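Local coordinates for protein geranylgeranyl pyrophosphate synthase (Corynebacterium glutamicum, PDB 3LK5) that probably acts as a magnesium-dependent prenyltransferase of isoprenoid biosynthesis, joining allylic and homoallylic diphosphates into longer prenyl chains, at residues A[27-32]-A[56-61]. Residues are numbered along the deposited sequence; the frame is centred on the assembly and turned at random.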
# COMPACT_ATOMS: atom_id res chain seq x y z
N ASP A 27 -22.51 -3.12 -4.14
CA ASP A 27 -22.64 -3.04 -5.60
C ASP A 27 -21.44 -2.37 -6.28
O ASP A 27 -20.98 -2.85 -7.32
CB ASP A 27 -23.89 -2.26 -6.05
CG ASP A 27 -25.18 -3.05 -5.88
OD1 ASP A 27 -25.15 -4.28 -5.83
OD2 ASP A 27 -26.24 -2.41 -5.77
N ARG A 28 -21.03 -1.21 -5.78
CA ARG A 28 -19.89 -0.51 -6.42
C ARG A 28 -18.61 -1.36 -6.36
O ARG A 28 -17.85 -1.42 -7.33
CB ARG A 28 -19.63 0.86 -5.75
CG ARG A 28 -20.87 1.81 -5.69
CD ARG A 28 -21.63 1.93 -7.03
NE ARG A 28 -20.81 2.36 -8.16
CZ ARG A 28 -21.25 2.42 -9.42
NH1 ARG A 28 -22.52 2.07 -9.70
NH2 ARG A 28 -20.45 2.81 -10.40
N LEU A 29 -18.36 -1.98 -5.21
CA LEU A 29 -17.18 -2.80 -5.02
C LEU A 29 -17.24 -4.02 -5.93
O LEU A 29 -16.21 -4.42 -6.48
CB LEU A 29 -17.02 -3.27 -3.56
CG LEU A 29 -16.74 -2.12 -2.56
CD1 LEU A 29 -16.93 -2.68 -1.16
CD2 LEU A 29 -15.27 -1.54 -2.81
N THR A 30 -18.44 -4.61 -6.07
CA THR A 30 -18.62 -5.73 -7.01
C THR A 30 -18.24 -5.36 -8.42
O THR A 30 -17.51 -6.11 -9.10
CB THR A 30 -20.09 -6.30 -6.97
OG1 THR A 30 -20.38 -6.71 -5.64
CG2 THR A 30 -20.21 -7.50 -7.91
N GLN A 31 -18.74 -4.22 -8.88
CA GLN A 31 -18.43 -3.78 -10.23
C GLN A 31 -16.93 -3.59 -10.46
O GLN A 31 -16.37 -3.96 -11.51
CB GLN A 31 -19.19 -2.50 -10.57
CG GLN A 31 -20.68 -2.74 -10.45
CD GLN A 31 -21.52 -1.81 -11.30
OE1 GLN A 31 -22.75 -1.81 -11.16
NE2 GLN A 31 -20.88 -1.02 -12.17
N PHE A 32 -16.28 -3.02 -9.45
CA PHE A 32 -14.84 -2.75 -9.57
C PHE A 32 -14.05 -4.07 -9.65
O PHE A 32 -13.16 -4.24 -10.50
CB PHE A 32 -14.37 -1.88 -8.38
CG PHE A 32 -12.88 -1.59 -8.42
CD1 PHE A 32 -11.96 -2.46 -7.84
CD2 PHE A 32 -12.41 -0.44 -9.06
CE1 PHE A 32 -10.55 -2.21 -7.91
CE2 PHE A 32 -11.01 -0.15 -9.13
CZ PHE A 32 -10.08 -1.03 -8.55
N SER A 56 -13.79 -12.00 -1.64
CA SER A 56 -14.67 -12.48 -0.58
C SER A 56 -14.57 -11.62 0.67
O SER A 56 -15.59 -11.30 1.30
CB SER A 56 -14.40 -13.94 -0.20
OG SER A 56 -14.63 -14.76 -1.32
N PHE A 57 -13.34 -11.27 1.04
CA PHE A 57 -13.14 -10.50 2.26
C PHE A 57 -13.78 -9.11 2.18
O PHE A 57 -14.43 -8.65 3.12
CB PHE A 57 -11.63 -10.40 2.56
CG PHE A 57 -11.29 -9.72 3.84
CD1 PHE A 57 -11.47 -10.37 5.07
CD2 PHE A 57 -10.76 -8.44 3.83
CE1 PHE A 57 -11.15 -9.73 6.28
CE2 PHE A 57 -10.44 -7.78 5.02
CZ PHE A 57 -10.62 -8.42 6.26
N VAL A 58 -13.63 -8.46 1.02
CA VAL A 58 -14.12 -7.09 0.81
C VAL A 58 -15.65 -7.10 0.69
O VAL A 58 -16.36 -6.22 1.23
CB VAL A 58 -13.48 -6.52 -0.52
CG1 VAL A 58 -14.15 -5.23 -0.97
CG2 VAL A 58 -11.97 -6.29 -0.31
N LEU A 59 -16.16 -8.07 -0.07
CA LEU A 59 -17.61 -8.09 -0.32
C LEU A 59 -18.45 -8.62 0.85
O LEU A 59 -19.61 -8.18 1.02
CB LEU A 59 -17.97 -8.84 -1.60
CG LEU A 59 -17.41 -8.31 -2.92
CD1 LEU A 59 -17.88 -9.22 -4.07
CD2 LEU A 59 -17.80 -6.83 -3.18
N ASN A 60 -17.90 -9.53 1.65
CA ASN A 60 -18.77 -10.37 2.51
C ASN A 60 -18.89 -9.98 3.95
O ASN A 60 -19.45 -10.74 4.77
CB ASN A 60 -18.40 -11.86 2.44
CG ASN A 60 -18.59 -12.43 1.06
OD1 ASN A 60 -19.41 -11.96 0.28
ND2 ASN A 60 -17.83 -13.47 0.75
N GLY A 61 -18.42 -8.78 4.27
CA GLY A 61 -18.69 -8.24 5.58
C GLY A 61 -18.16 -6.82 5.62
O GLY A 61 -17.49 -6.38 4.68
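Leu29 and Thr30 meet Val58 and Leu59 in a small, wholly side-chain contact between two consecutive helices near the N-terminus, 21-43 and 45-59, and it illustrates how neighbouring helices can meet through aliphatic groups and one hydroxyl, with no hydrogen bond joining residues 27-32 to 56-61. The two backbones come nearest at Leu29 and Leu59, whose CA atoms are 7.1 Å apart. Leu59 supplies the bridging group: its methyl CD2 reaches the root of the neighbouring leucine, 3.7 Å from Leu29 CB, and also lies 3.6 Å from Thr30 OG1. Beyond CB, Leu29 runs on to Val58, crossing it at about a right angle, with Leu29 CD1 3.8 Å from Val58 CG1. A chi1 of 168° turns this valine branch away from the backbone N of Val58, and it is the branch that meets the leucine.

In the all-helical isoprenoid synthase fold of the FPP/GGPP synthase family, this contact lies away from the magnesium-binding aspartates. Leu29 also touches Glu98 and Phe99 of helix 87-111 and Met162 of helix 144-164, which ties the first helix of the pair to the rest of the bundle.

Thr30 combines two roles. With OG1 anti to the carbonyl carbon (chi1 -58°), its hydroxyl hydrogen-bonds the carbonyl O of Arg26, one turn earlier, and so presents an already satisfied oxygen to the leucine methyls. On the partner side Asn60 is the first residue to leave helical backbone angles, although Asn60 N still bonds Ser56 O at 2.9 Å. Just there Arg26 reaches over from the first helix, making weak hydrogen bonds to Leu59 O and Asn60 OD1.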